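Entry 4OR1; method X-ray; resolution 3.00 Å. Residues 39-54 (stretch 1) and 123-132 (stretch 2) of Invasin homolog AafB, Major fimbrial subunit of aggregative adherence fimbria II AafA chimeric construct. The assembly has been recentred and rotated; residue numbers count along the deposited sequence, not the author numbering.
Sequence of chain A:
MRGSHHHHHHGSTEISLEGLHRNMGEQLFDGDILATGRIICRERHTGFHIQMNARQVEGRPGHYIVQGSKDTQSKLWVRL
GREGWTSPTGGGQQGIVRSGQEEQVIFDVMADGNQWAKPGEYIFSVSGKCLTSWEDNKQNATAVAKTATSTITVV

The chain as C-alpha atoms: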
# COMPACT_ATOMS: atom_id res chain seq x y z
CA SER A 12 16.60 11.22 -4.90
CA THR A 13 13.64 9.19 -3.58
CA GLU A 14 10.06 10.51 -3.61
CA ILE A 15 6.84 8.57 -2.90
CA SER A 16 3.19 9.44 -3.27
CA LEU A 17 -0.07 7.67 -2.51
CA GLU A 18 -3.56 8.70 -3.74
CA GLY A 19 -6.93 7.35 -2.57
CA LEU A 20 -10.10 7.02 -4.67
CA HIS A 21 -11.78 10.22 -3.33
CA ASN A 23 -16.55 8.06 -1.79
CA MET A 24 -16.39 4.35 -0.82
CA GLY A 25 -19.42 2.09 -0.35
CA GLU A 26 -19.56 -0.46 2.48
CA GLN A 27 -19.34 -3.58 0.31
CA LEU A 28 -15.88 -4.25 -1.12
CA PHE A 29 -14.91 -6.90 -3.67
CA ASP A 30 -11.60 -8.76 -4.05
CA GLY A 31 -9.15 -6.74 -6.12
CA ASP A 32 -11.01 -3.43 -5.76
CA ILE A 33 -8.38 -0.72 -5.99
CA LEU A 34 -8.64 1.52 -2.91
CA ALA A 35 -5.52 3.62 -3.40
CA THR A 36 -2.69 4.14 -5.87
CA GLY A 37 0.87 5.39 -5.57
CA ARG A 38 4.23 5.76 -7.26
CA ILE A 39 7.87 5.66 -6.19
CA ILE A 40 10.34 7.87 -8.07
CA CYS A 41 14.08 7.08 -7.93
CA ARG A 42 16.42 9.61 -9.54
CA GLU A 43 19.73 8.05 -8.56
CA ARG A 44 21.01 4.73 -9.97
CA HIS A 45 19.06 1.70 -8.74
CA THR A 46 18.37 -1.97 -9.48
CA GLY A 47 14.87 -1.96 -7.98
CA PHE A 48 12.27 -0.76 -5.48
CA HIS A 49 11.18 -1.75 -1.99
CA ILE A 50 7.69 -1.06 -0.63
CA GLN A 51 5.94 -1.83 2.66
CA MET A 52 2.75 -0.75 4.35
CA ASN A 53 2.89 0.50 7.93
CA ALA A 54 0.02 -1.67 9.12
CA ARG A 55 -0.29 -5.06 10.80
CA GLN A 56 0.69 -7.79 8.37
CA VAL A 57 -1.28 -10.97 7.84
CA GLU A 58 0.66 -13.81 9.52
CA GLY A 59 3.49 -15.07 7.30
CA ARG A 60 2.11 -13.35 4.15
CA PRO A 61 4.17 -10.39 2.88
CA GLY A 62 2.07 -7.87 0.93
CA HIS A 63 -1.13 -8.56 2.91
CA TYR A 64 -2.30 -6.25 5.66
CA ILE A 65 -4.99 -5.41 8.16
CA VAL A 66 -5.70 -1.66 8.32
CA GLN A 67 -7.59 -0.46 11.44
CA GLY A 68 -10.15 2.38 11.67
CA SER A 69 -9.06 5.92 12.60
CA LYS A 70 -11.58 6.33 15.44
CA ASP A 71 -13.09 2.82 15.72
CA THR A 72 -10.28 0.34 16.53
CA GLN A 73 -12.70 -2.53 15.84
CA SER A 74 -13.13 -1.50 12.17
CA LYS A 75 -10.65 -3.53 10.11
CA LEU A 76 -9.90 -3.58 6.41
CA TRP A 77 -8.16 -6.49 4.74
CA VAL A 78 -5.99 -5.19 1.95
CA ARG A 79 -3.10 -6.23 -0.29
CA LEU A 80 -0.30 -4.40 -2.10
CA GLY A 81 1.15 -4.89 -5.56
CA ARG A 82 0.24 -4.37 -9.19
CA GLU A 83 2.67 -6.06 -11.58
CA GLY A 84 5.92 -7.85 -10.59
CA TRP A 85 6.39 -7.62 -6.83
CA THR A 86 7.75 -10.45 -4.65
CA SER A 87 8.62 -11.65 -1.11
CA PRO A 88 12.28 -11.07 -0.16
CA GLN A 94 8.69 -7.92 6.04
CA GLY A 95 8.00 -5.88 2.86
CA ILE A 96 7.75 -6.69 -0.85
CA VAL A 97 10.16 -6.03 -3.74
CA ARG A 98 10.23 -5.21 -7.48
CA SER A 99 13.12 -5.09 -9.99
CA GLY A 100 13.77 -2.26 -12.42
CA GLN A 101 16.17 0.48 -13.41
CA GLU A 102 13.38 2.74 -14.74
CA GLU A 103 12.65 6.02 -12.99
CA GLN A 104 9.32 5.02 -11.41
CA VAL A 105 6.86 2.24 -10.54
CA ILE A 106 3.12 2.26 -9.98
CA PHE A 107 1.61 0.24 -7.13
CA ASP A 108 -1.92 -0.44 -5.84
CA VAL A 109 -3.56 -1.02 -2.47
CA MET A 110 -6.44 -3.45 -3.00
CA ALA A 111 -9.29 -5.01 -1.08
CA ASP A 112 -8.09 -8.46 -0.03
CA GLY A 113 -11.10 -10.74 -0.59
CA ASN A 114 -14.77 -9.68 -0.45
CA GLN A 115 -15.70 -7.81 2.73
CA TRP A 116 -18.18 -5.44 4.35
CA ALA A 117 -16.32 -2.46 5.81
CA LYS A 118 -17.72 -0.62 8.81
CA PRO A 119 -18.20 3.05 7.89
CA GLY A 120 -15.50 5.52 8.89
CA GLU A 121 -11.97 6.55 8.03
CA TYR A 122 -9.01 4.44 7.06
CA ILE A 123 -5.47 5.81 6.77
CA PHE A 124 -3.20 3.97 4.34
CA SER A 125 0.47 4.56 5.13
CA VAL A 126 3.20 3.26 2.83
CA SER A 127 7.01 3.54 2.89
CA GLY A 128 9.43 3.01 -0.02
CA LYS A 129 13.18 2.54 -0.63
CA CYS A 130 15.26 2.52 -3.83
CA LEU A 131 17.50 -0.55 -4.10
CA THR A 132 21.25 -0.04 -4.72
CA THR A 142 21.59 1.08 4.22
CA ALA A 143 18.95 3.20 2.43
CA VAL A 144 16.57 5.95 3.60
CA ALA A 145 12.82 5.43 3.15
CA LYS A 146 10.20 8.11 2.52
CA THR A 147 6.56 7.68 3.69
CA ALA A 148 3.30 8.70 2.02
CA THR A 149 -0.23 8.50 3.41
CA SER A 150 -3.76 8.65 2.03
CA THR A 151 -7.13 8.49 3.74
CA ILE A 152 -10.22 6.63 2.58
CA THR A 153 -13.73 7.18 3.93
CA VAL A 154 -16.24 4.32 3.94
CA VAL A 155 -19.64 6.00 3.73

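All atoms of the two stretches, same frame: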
# COMPACT_ATOMS: atom_id res chain seq x y z
N ILE A 39 6.55 5.32 -6.73
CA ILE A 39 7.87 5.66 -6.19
C ILE A 39 8.72 6.19 -7.34
O ILE A 39 8.75 5.58 -8.41
CB ILE A 39 8.61 4.44 -5.62
CG1 ILE A 39 7.67 3.52 -4.87
CG2 ILE A 39 9.71 4.88 -4.69
CD1 ILE A 39 8.29 2.19 -4.56
N ILE A 40 9.38 7.32 -7.11
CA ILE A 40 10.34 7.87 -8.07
C ILE A 40 11.75 7.70 -7.50
O ILE A 40 12.00 8.09 -6.36
CB ILE A 40 10.06 9.37 -8.37
CG1 ILE A 40 8.74 9.56 -9.13
CG2 ILE A 40 11.16 9.97 -9.20
CD1 ILE A 40 7.58 10.02 -8.25
N CYS A 41 12.65 7.10 -8.28
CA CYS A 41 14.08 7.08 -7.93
C CYS A 41 14.88 7.78 -9.01
O CYS A 41 14.80 7.42 -10.19
CB CYS A 41 14.60 5.66 -7.74
SG CYS A 41 13.73 4.65 -6.53
N ARG A 42 15.66 8.78 -8.60
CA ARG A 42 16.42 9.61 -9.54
C ARG A 42 17.93 9.34 -9.52
O ARG A 42 18.67 9.87 -10.35
CB ARG A 42 16.15 11.09 -9.30
CG ARG A 42 14.70 11.46 -9.48
CD ARG A 42 14.51 12.94 -9.38
NE ARG A 42 13.09 13.28 -9.41
CZ ARG A 42 12.30 13.34 -8.34
NH1 ARG A 42 12.79 13.07 -7.13
NH2 ARG A 42 11.03 13.66 -8.47
N GLU A 43 18.37 8.55 -8.56
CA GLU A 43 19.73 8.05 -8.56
C GLU A 43 19.72 6.60 -9.08
O GLU A 43 18.66 5.98 -9.19
CB GLU A 43 20.33 8.16 -7.16
N ARG A 44 20.90 6.07 -9.41
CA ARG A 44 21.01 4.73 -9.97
C ARG A 44 20.47 3.68 -9.02
O ARG A 44 20.78 3.71 -7.83
CB ARG A 44 22.48 4.39 -10.26
CG ARG A 44 23.11 5.14 -11.40
CD ARG A 44 24.46 4.55 -11.72
NE ARG A 44 24.34 3.12 -11.99
CZ ARG A 44 25.33 2.25 -11.85
NH1 ARG A 44 26.53 2.66 -11.43
NH2 ARG A 44 25.13 0.96 -12.12
N HIS A 45 19.66 2.76 -9.55
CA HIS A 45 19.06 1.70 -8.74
C HIS A 45 18.81 0.43 -9.56
O HIS A 45 18.70 0.48 -10.78
CB HIS A 45 17.74 2.19 -8.13
CG HIS A 45 16.73 2.61 -9.15
ND1 HIS A 45 16.63 3.91 -9.60
CD2 HIS A 45 15.78 1.90 -9.81
CE1 HIS A 45 15.66 3.98 -10.50
NE2 HIS A 45 15.13 2.78 -10.64
N THR A 46 18.71 -0.69 -8.86
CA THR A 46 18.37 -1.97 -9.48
C THR A 46 16.90 -2.35 -9.23
O THR A 46 16.34 -3.19 -9.94
CB THR A 46 19.30 -3.12 -9.02
OG1 THR A 46 19.29 -3.22 -7.59
CG2 THR A 46 20.73 -2.88 -9.49
N GLY A 47 16.29 -1.72 -8.24
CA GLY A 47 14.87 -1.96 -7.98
C GLY A 47 14.27 -1.14 -6.86
O GLY A 47 14.90 -0.22 -6.34
N PHE A 48 13.04 -1.49 -6.49
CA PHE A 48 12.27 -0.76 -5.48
C PHE A 48 11.83 -1.66 -4.34
O PHE A 48 11.55 -2.85 -4.54
CB PHE A 48 11.02 -0.17 -6.13
CG PHE A 48 11.30 0.58 -7.40
CD1 PHE A 48 11.40 -0.09 -8.61
CD2 PHE A 48 11.43 1.96 -7.38
CE1 PHE A 48 11.65 0.60 -9.80
CE2 PHE A 48 11.67 2.67 -8.56
CZ PHE A 48 11.77 1.99 -9.77
N HIS A 49 11.78 -1.09 -3.14
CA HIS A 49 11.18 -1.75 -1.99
C HIS A 49 9.96 -0.96 -1.53
O HIS A 49 9.96 0.27 -1.58
CB HIS A 49 12.18 -1.88 -0.84
CG HIS A 49 11.57 -2.39 0.43
ND1 HIS A 49 11.57 -3.73 0.77
CD2 HIS A 49 10.95 -1.74 1.44
CE1 HIS A 49 10.97 -3.88 1.94
NE2 HIS A 49 10.59 -2.69 2.37
N ILE A 50 8.93 -1.68 -1.09
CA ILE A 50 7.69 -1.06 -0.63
C ILE A 50 7.12 -1.85 0.54
O ILE A 50 7.17 -3.08 0.55
CB ILE A 50 6.67 -0.93 -1.80
CG1 ILE A 50 5.60 0.09 -1.50
CG2 ILE A 50 6.01 -2.23 -2.14
CD1 ILE A 50 6.15 1.45 -1.35
N GLN A 51 6.61 -1.16 1.55
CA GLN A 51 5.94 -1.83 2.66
C GLN A 51 4.87 -0.92 3.20
O GLN A 51 4.95 0.30 3.05
CB GLN A 51 6.92 -2.21 3.77
CG GLN A 51 7.35 -1.08 4.69
CD GLN A 51 8.30 -1.52 5.80
OE1 GLN A 51 8.63 -2.71 5.94
NE2 GLN A 51 8.74 -0.56 6.60
N MET A 52 3.85 -1.51 3.82
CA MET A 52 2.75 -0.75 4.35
C MET A 52 2.94 -0.70 5.86
O MET A 52 3.30 -1.71 6.45
CB MET A 52 1.45 -1.44 3.99
CG MET A 52 0.22 -0.61 4.18
SD MET A 52 -1.16 -1.29 3.25
CE MET A 52 -2.23 0.15 3.31
N ASN A 53 2.73 0.44 6.48
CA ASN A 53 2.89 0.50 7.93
C ASN A 53 1.55 0.17 8.59
O ASN A 53 0.79 1.06 9.00
CB ASN A 53 3.46 1.85 8.38
CG ASN A 53 4.74 2.21 7.63
OD1 ASN A 53 5.81 1.61 7.84
ND2 ASN A 53 4.62 3.17 6.73
N ALA A 54 1.27 -1.12 8.64
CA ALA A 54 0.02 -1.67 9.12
C ALA A 54 0.34 -3.08 9.57
O ALA A 54 1.37 -3.63 9.16
CB ALA A 54 -0.99 -1.71 8.00
N ILE A 123 -6.73 5.21 7.22
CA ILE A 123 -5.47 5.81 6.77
C ILE A 123 -4.52 4.74 6.22
O ILE A 123 -4.09 3.84 6.95
CB ILE A 123 -4.75 6.56 7.92
CG1 ILE A 123 -5.58 7.75 8.42
CG2 ILE A 123 -3.35 7.02 7.48
CD1 ILE A 123 -5.19 8.23 9.79
N PHE A 124 -4.21 4.83 4.93
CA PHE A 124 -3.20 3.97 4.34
C PHE A 124 -1.86 4.67 4.45
O PHE A 124 -1.73 5.83 4.04
CB PHE A 124 -3.51 3.67 2.88
CG PHE A 124 -4.78 2.91 2.66
CD1 PHE A 124 -5.20 1.94 3.55
CD2 PHE A 124 -5.56 3.17 1.55
CE1 PHE A 124 -6.38 1.23 3.34
CE2 PHE A 124 -6.74 2.46 1.32
CZ PHE A 124 -7.15 1.49 2.22
N SER A 125 -0.87 3.99 5.01
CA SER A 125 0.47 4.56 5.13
C SER A 125 1.51 3.61 4.57
O SER A 125 1.63 2.46 5.02
CB SER A 125 0.78 4.89 6.57
OG SER A 125 2.13 5.28 6.69
N VAL A 126 2.27 4.09 3.59
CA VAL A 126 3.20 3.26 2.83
C VAL A 126 4.59 3.89 2.75
O VAL A 126 4.71 5.08 2.45
CB VAL A 126 2.67 3.09 1.40
CG1 VAL A 126 3.67 2.34 0.56
CG2 VAL A 126 1.35 2.35 1.42
N SER A 127 5.62 3.08 3.00
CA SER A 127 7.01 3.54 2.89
C SER A 127 7.77 2.82 1.78
O SER A 127 7.58 1.63 1.57
CB SER A 127 7.76 3.36 4.20
OG SER A 127 7.06 3.98 5.26
N GLY A 128 8.65 3.55 1.09
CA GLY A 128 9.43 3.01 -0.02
C GLY A 128 10.93 3.32 0.03
O GLY A 128 11.34 4.37 0.53
N LYS A 129 11.73 2.39 -0.50
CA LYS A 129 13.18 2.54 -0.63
C LYS A 129 13.54 2.32 -2.10
O LYS A 129 12.82 1.61 -2.80
CB LYS A 129 13.92 1.45 0.15
CG LYS A 129 14.03 1.58 1.65
CD LYS A 129 14.44 0.21 2.21
CE LYS A 129 14.95 0.28 3.64
NZ LYS A 129 13.85 0.27 4.67
N CYS A 130 14.64 2.90 -2.55
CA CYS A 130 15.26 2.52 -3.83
C CYS A 130 16.38 1.53 -3.53
O CYS A 130 17.09 1.69 -2.53
CB CYS A 130 15.83 3.72 -4.56
SG CYS A 130 14.65 5.06 -4.77
N LEU A 131 16.53 0.51 -4.37
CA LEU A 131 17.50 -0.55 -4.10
C LEU A 131 18.81 -0.39 -4.90
O LEU A 131 18.80 -0.34 -6.14
CB LEU A 131 16.88 -1.93 -4.32
CG LEU A 131 15.66 -2.31 -3.45
CD1 LEU A 131 15.21 -3.72 -3.78
CD2 LEU A 131 15.95 -2.19 -1.95
N THR A 132 19.92 -0.32 -4.15
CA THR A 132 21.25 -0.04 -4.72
C THR A 132 21.97 -1.33 -5.12
O THR A 132 21.36 -2.30 -5.56
CB THR A 132 22.13 0.77 -3.72

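Antiparallel β-strands illustrate how one backbone ladder can serve two chemically different faces, and the pairing of strand 47-52 with strand 123-131 is a clear example. The strands run at 157° to one another, and hydrogen bonds join them at every second residue. His-49 and Lys-129 form a reciprocal pair, His-49 N to Lys-129 O at 2.9 Å and Lys-129 N to His-49 O at 3.0 Å. Gln-51 and Ser-127 repeat the pattern, with Gln-51 N to Ser-127 O at 3.0 Å and Ser-127 N to Gln-51 O at 2.9 Å. The ladder continues past the strand in both directions of stretch 1: Thr-46 N donates to Leu-131 O and Asn-53 N to Ser-125 O, each at 2.7 Å.

A side chain reinforces the latter end. The amide of Asn-53 reaches across to two serines, ND2 lying 3.0 Å from Ser-127 OG and 3.3 Å from Ser-125 OG, both as hydrogen bonds.

Between the hydrogen-bonded pairs the backbones approach more closely, and CA-H...O contacts fill the gaps, as from Gly-128 CA to His-49 O at 3.2 Å. Here the absent side chain matters: a CB on Gly-128 would sit only 3.4 Å from Ile-50 CD1.

The face bearing Phe-48, Ile-50 and Met-52 is buried on this strand. Ile-50 CD1 meets Val-126 CG1 at 3.3 Å, and Met-52, extended with all three chi angles t, carries CE to 3.5 Å from Phe-124 CD1. Cys-130 shares this face and is covalently tied to the separate strand 39-41 through a disulfide, Cys-41 SG to Cys-130 SG at 2.0 Å with chi3 of -97°. The other face is more open; there His-49 CB packs 3.9 Å from both Lys-129 CB and Leu-131 CD2.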